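Local coordinates for abhydrolase domain-containing protein (PDB 5H3H), which is an esterase of the alpha/beta hydrolase fold, captured with ethaneperoxoic acid bound and probably also active as a perhydrolase, at residues 67-72 / 189-194; 141-146 / 195-200. All coordinates share one frame; numbering follows the deposited sequence.

From the N terminus the chain passes through 67-72, the entrance to helix 71-85, then through 141-146 on helix 139-149, and reaches both partners in succession, 189-194 and 195-200, along and just past helix 186-198. Interaction 1 closes a loop of 116 residues that includes strands 90-95 and 114-120. Interaction 2 closes a helical loop of 48 residues without strands. The segments alternate, so the two loops cross, and helix 186-198 is their shared element. It is tied to the sheet-bearing core at interaction 1 and to another helix of the inserted cap at interaction 2. Glu199 OE2 reaches back to Tyr71 N, linking the two contacts directly.

Interaction 1 of 2, residues 67-72 / 189-194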
loop_
_atom_site.group_PDB
_atom_site.type_symbol
_atom_site.label_atom_id
_atom_site.label_comp_id
_atom_site.label_asym_id
_atom_site.label_seq_id
_atom_site.Cartn_x
_atom_site.Cartn_y
_atom_site.Cartn_z
ATOM N N THR B 67 -1.154 -24.738 1.645
ATOM C CA THR B 67 -1.039 -23.691 0.717
ATOM C C THR B 67 -0.676 -22.343 1.379
ATOM O O THR B 67 -0.624 -22.205 2.630
ATOM C CB THR B 67 -2.408 -23.614 -0.044
ATOM O OG1 THR B 67 -2.173 -23.062 -1.320
ATOM C CG2 THR B 67 -3.477 -22.806 0.712
ATOM N N GLY B 68 -0.360 -21.391 0.500
ATOM C CA GLY B 68 -0.149 -20.005 0.841
ATOM C C GLY B 68 1.298 -19.600 1.043
ATOM O O GLY B 68 1.553 -18.669 1.785
ATOM N N TYR B 69 2.225 -20.236 0.324
ATOM C CA TYR B 69 3.663 -19.965 0.445
ATOM C C TYR B 69 4.145 -18.920 -0.546
ATOM O O TYR B 69 5.329 -18.534 -0.528
ATOM C CB TYR B 69 4.456 -21.297 0.377
ATOM C CG TYR B 69 4.106 -22.205 1.539
ATOM C CD1 TYR B 69 4.792 -22.131 2.725
ATOM C CD2 TYR B 69 3.045 -23.068 1.474
ATOM C CE1 TYR B 69 4.448 -22.915 3.803
ATOM C CE2 TYR B 69 2.698 -23.837 2.528
ATOM C CZ TYR B 69 3.421 -23.787 3.690
ATOM O OH TYR B 69 3.081 -24.538 4.785
ATOM N N ASP B 70 3.215 -18.459 -1.395
ATOM C CA ASP B 70 3.431 -17.357 -2.350
ATOM C C ASP B 70 3.669 -16.096 -1.553
ATOM O O ASP B 70 3.279 -16.011 -0.358
ATOM C CB ASP B 70 2.223 -17.224 -3.281
ATOM C CG ASP B 70 0.916 -16.963 -2.505
ATOM O OD1 ASP B 70 0.351 -17.944 -1.969
ATOM O OD2 ASP B 70 0.505 -15.780 -2.376
ATOM N N TYR B 71 4.422 -15.174 -2.106
ATOM C CA TYR B 71 4.873 -13.998 -1.297
ATOM C C TYR B 71 3.686 -13.132 -0.934
ATOM O O TYR B 71 3.687 -12.524 0.138
ATOM C CB TYR B 71 5.903 -13.169 -2.018
ATOM C CG TYR B 71 7.306 -13.786 -2.130
ATOM C CD1 TYR B 71 7.601 -15.062 -1.639
ATOM C CD2 TYR B 71 8.318 -13.118 -2.787
ATOM C CE1 TYR B 71 8.884 -15.624 -1.797
ATOM C CE2 TYR B 71 9.599 -13.677 -2.936
ATOM C CZ TYR B 71 9.859 -14.935 -2.444
ATOM O OH TYR B 71 11.115 -15.484 -2.553
ATOM N N THR B 72 2.667 -13.081 -1.803
ATOM C CA THR B 72 1.443 -12.330 -1.448
ATOM C C THR B 72 0.868 -12.842 -0.135
ATOM O O THR B 72 0.706 -12.068 0.778
ATOM C CB THR B 72 0.364 -12.361 -2.545
ATOM O OG1 THR B 72 0.866 -11.705 -3.720
ATOM C CG2 THR B 72 -0.942 -11.654 -2.063
ATOM N N THR B 189 8.675 -26.342 2.775
ATOM C CA THR B 189 9.942 -26.227 2.117
ATOM C C THR B 189 9.727 -26.322 0.605
ATOM O O THR B 189 10.232 -25.485 -0.120
ATOM C CB THR B 189 10.939 -27.275 2.618
ATOM O OG1 THR B 189 11.199 -27.039 4.001
ATOM C CG2 THR B 189 12.232 -27.271 1.827
ATOM N N ILE B 190 8.950 -27.297 0.146
ATOM C CA ILE B 190 8.688 -27.403 -1.308
ATOM C C ILE B 190 7.927 -26.200 -1.892
ATOM O O ILE B 190 8.367 -25.601 -2.860
ATOM C CB ILE B 190 7.982 -28.720 -1.617
ATOM C CG1 ILE B 190 9.021 -29.859 -1.445
ATOM C CG2 ILE B 190 7.294 -28.693 -2.964
ATOM C CD1 ILE B 190 8.380 -31.203 -1.286
ATOM N N GLN B 191 6.780 -25.884 -1.323
ATOM C CA GLN B 191 5.951 -24.761 -1.786
ATOM C C GLN B 191 6.692 -23.407 -1.774
ATOM O O GLN B 191 6.563 -22.627 -2.736
ATOM C CB GLN B 191 4.634 -24.674 -0.979
ATOM C CG GLN B 191 3.697 -25.909 -1.024
ATOM C CD GLN B 191 3.225 -26.320 -2.404
ATOM O OE1 GLN B 191 3.972 -26.894 -3.209
ATOM N NE2 GLN B 191 1.981 -26.051 -2.673
ATOM N N SER B 192 7.564 -23.151 -0.787
ATOM C CA SER B 192 8.360 -21.917 -0.783
ATOM C C SER B 192 9.431 -21.905 -1.833
ATOM O O SER B 192 9.740 -20.834 -2.341
ATOM C CB SER B 192 9.058 -21.661 0.552
ATOM O OG SER B 192 8.174 -21.557 1.640
ATOM N N ALA B 193 10.066 -23.057 -2.103
ATOM C CA ALA B 193 10.956 -23.217 -3.293
ATOM C C ALA B 193 10.274 -22.869 -4.603
ATOM O O ALA B 193 10.893 -22.255 -5.444
ATOM C CB ALA B 193 11.520 -24.636 -3.383
ATOM N N ILE B 194 8.991 -23.208 -4.751
ATOM C CA ILE B 194 8.195 -22.856 -5.945
ATOM C C ILE B 194 8.005 -21.315 -6.048
ATOM O O ILE B 194 8.126 -20.751 -7.120
ATOM C CB ILE B 194 6.856 -23.633 -5.957
ATOM C CG1 ILE B 194 7.146 -25.094 -6.296
ATOM C CG2 ILE B 194 5.775 -22.994 -6.872
ATOM C CD1 ILE B 194 5.915 -25.986 -6.292
#
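Tyr69 packs against Gln191 and Ser192 of helix 186-198 from the loop that leads into helix 71-85. Along that loop, Thr67 turns its side chain away from the helix, while its carbonyl O accepts a hydrogen bond from Arg57 NH2. Gly68 follows with a positive phi (97°), at backbone angles where a side chain would collide with the carbonyl O of Thr67, so that the position calls for glycine. Tyr69 then points at the helix, and its CA lies 5.2 Å from that of Ser192. With CG anti to its own carbonyl carbon (chi1 -63°), the ring stands across the Gln191 side chain at about a right angle. The closest approach is Tyr69 CD2 to Gln191 CB, 3.3 Å, and Gln191 CG lies 3.8 Å from the same CD2. Gln191 bends at chi2, which carries its amide away from the tyrosine, so the aliphatic root of the glutamine does the touching. On the other delta carbon, Ser192 OG comes obliquely to Tyr69 CD1 at 3.6 Å; this is plain packing, as the hydroxyl is hydrogen-bonded to Tyr59 OH and Gly188 O. The phenol OH is held by the carbonyl of Pro65, which fixes the far end of the ring. Cutting Tyr69 back to alanine is likely to open a gap beside Gln191 CB and Ser192 OG and to leave the Pro65 carbonyl without this partner. Asp70 faces away and serves as N-cap of helix 71-85, its OD2 accepting from Thr73 N. Beyond it, the Tyr71 side chain rests on Met97 and Lys104 of helix 97-109. The contact therefore joins the start of a core helix to the inserted helix 186-198, whose Ile190, Ala193 and Ile194 pack on helix 139-149 and whose Ser192 side chain lies about 8 Å from the bound ethaneperoxoic acid.

Interaction 2 of 2, residues 141-146 / 195-200; sequences EVDALI and ALRDED
Arg197 reaches across from helix 186-198 to Asp143 of helix 139-149 and forms a salt bridge in which NE and NH2 both bond to one oxygen of the aspartate. Asp143 OD1 takes hydrogen bonds from Arg197 NE at 3.0 Å and from Arg197 NH2 at 2.8 Å, both moderately bent. The oxygen sits at the guanidinium edge, close to its plane, yet the carboxylate is turned 65° from the guanidinium: NH2 uses the syn lone pair, whereas NE approaches on the same syn side but 33° out of the carboxylate plane. Bends at chi2 and chi3 bring the arginine's end round to this position. A second salt bridge, Arg197 NH1 to Asp198 OD2 at 3.2 Å, completes the network, so the guanidinium bridges two aspartates and probably offsets their mutual repulsion.

This charged side is the more solvent-accessible one: Asp198 is exposed, and Asp143 and Arg197 are partly so. The tighter side is formed by Val142, which is buried and whose CB points toward helix 186-198, lying 4.1 Å from Arg197 CB. Val142 also rests on Phe127 and Thr128, and the Arg197 carbonyl O is bonded to Thr128 OG1 and Arg130 NH2.

One residue earlier, Leu196 contacts the bound ethaneperoxoic acid and packs on Ala123 and Phe127. The pairing thus joins two cap helices, 139-149 and 186-198, inserted between strands 114-120 and 211-217, beside the ligand pocket.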
loop_
_atom_site.group_PDB
_atom_site.type_symbol
_atom_site.label_atom_id
_atom_site.label_comp_id
_atom_site.label_asym_id
_atom_site.label_seq_id
_atom_site.Cartn_x
_atom_site.Cartn_y
_atom_site.Cartn_z
ATOM N N GLU B 141 17.498 -25.211 -12.053
ATOM C CA GLU B 141 18.237 -25.474 -10.802
ATOM C C GLU B 141 17.351 -25.532 -9.535
ATOM O O GLU B 141 17.647 -26.272 -8.634
ATOM C CB GLU B 141 19.427 -24.541 -10.595
ATOM C CG GLU B 141 20.601 -24.892 -11.512
ATOM C CD GLU B 141 21.604 -23.770 -11.760
ATOM O OE1 GLU B 141 22.747 -24.080 -12.173
ATOM O OE2 GLU B 141 21.278 -22.589 -11.604
ATOM N N VAL B 142 16.282 -24.763 -9.470
ATOM C CA VAL B 142 15.434 -24.801 -8.268
ATOM C C VAL B 142 14.499 -26.011 -8.291
ATOM O O VAL B 142 14.222 -26.636 -7.246
ATOM C CB VAL B 142 14.656 -23.468 -8.028
ATOM C CG1 VAL B 142 15.597 -22.288 -7.776
ATOM C CG2 VAL B 142 13.796 -23.122 -9.207
ATOM N N ASP B 143 13.998 -26.348 -9.475
ATOM C CA ASP B 143 13.325 -27.641 -9.673
ATOM C C ASP B 143 14.181 -28.829 -9.224
ATOM O O ASP B 143 13.656 -29.722 -8.588
ATOM C CB ASP B 143 12.876 -27.835 -11.126
ATOM C CG ASP B 143 11.680 -26.953 -11.504
ATOM O OD1 ASP B 143 10.774 -26.719 -10.656
ATOM O OD2 ASP B 143 11.628 -26.513 -12.678
ATOM N N ALA B 144 15.483 -28.770 -9.483
ATOM C CA ALA B 144 16.433 -29.769 -8.992
ATOM C C ALA B 144 16.437 -29.874 -7.461
ATOM O O ALA B 144 16.428 -30.980 -6.928
ATOM C CB ALA B 144 17.850 -29.488 -9.488
ATOM N N LEU B 145 16.447 -28.733 -6.758
ATOM C CA LEU B 145 16.309 -28.747 -5.308
ATOM C C LEU B 145 14.988 -29.310 -4.808
ATOM O O LEU B 145 14.944 -30.062 -3.801
ATOM C CB LEU B 145 16.483 -27.342 -4.731
ATOM C CG LEU B 145 17.876 -26.766 -4.650
ATOM C CD1 LEU B 145 17.799 -25.366 -4.085
ATOM C CD2 LEU B 145 18.821 -27.603 -3.835
ATOM N N ILE B 146 13.910 -28.936 -5.481
ATOM C CA ILE B 146 12.592 -29.438 -5.136
ATOM C C ILE B 146 12.518 -30.979 -5.295
ATOM O O ILE B 146 12.010 -31.690 -4.418
ATOM C CB ILE B 146 11.530 -28.737 -5.961
ATOM C CG1 ILE B 146 11.433 -27.238 -5.563
ATOM C CG2 ILE B 146 10.173 -29.396 -5.791
ATOM C CD1 ILE B 146 10.897 -26.389 -6.684
ATOM N N ALA B 195 7.710 -20.668 -4.928
ATOM C CA ALA B 195 7.639 -19.212 -4.863
ATOM C C ALA B 195 9.018 -18.606 -5.151
ATOM O O ALA B 195 9.136 -17.634 -5.927
ATOM C CB ALA B 195 7.120 -18.796 -3.503
ATOM N N LEU B 196 10.071 -19.178 -4.567
ATOM C CA LEU B 196 11.434 -18.735 -4.930
ATOM C C LEU B 196 11.652 -18.834 -6.426
ATOM O O LEU B 196 12.213 -17.919 -7.050
ATOM C CB LEU B 196 12.568 -19.448 -4.179
ATOM C CG LEU B 196 12.819 -18.952 -2.755
ATOM C CD1 LEU B 196 13.466 -20.059 -1.936
ATOM C CD2 LEU B 196 13.636 -17.673 -2.704
ATOM N N ARG B 197 11.156 -19.906 -7.034
ATOM C CA ARG B 197 11.437 -20.056 -8.417
ATOM C C ARG B 197 10.739 -18.977 -9.237
ATOM O O ARG B 197 11.327 -18.444 -10.166
ATOM C CB ARG B 197 11.124 -21.486 -8.900
ATOM C CG ARG B 197 9.760 -21.873 -9.365
ATOM C CD ARG B 197 9.837 -22.647 -10.709
ATOM N NE ARG B 197 9.492 -24.038 -10.539
ATOM C CZ ARG B 197 8.263 -24.529 -10.381
ATOM N NH1 ARG B 197 7.180 -23.750 -10.345
ATOM N NH2 ARG B 197 8.136 -25.829 -10.239
ATOM N N ASP B 198 9.515 -18.639 -8.844
ATOM C CA ASP B 198 8.578 -17.955 -9.747
ATOM C C ASP B 198 8.364 -16.476 -9.462
ATOM O O ASP B 198 7.971 -15.755 -10.371
ATOM C CB ASP B 198 7.208 -18.609 -9.703
ATOM C CG ASP B 198 7.159 -19.973 -10.366
ATOM O OD1 ASP B 198 8.069 -20.391 -11.131
ATOM O OD2 ASP B 198 6.175 -20.671 -10.103
ATOM N N GLU B 199 8.598 -16.017 -8.240
ATOM C CA GLU B 199 8.245 -14.658 -7.837
ATOM C C GLU B 199 9.210 -13.643 -8.451
ATOM O O GLU B 199 10.382 -13.920 -8.615
ATOM C CB GLU B 199 8.232 -14.511 -6.314
ATOM C CG GLU B 199 7.150 -15.280 -5.594
ATOM C CD GLU B 199 5.862 -14.511 -5.375
ATOM O OE1 GLU B 199 5.762 -13.324 -5.744
ATOM O OE2 GLU B 199 4.930 -15.085 -4.818
ATOM N N ASP B 200 8.701 -12.467 -8.804
ATOM C CA ASP B 200 9.469 -11.478 -9.556
ATOM C C ASP B 200 9.027 -10.091 -9.067
ATOM O O ASP B 200 7.911 -9.677 -9.346
ATOM C CB ASP B 200 9.227 -11.665 -11.086
ATOM C CG ASP B 200 9.663 -10.420 -11.965
ATOM O OD1 ASP B 200 10.276 -9.419 -11.463
ATOM O OD2 ASP B 200 9.381 -10.457 -13.179
#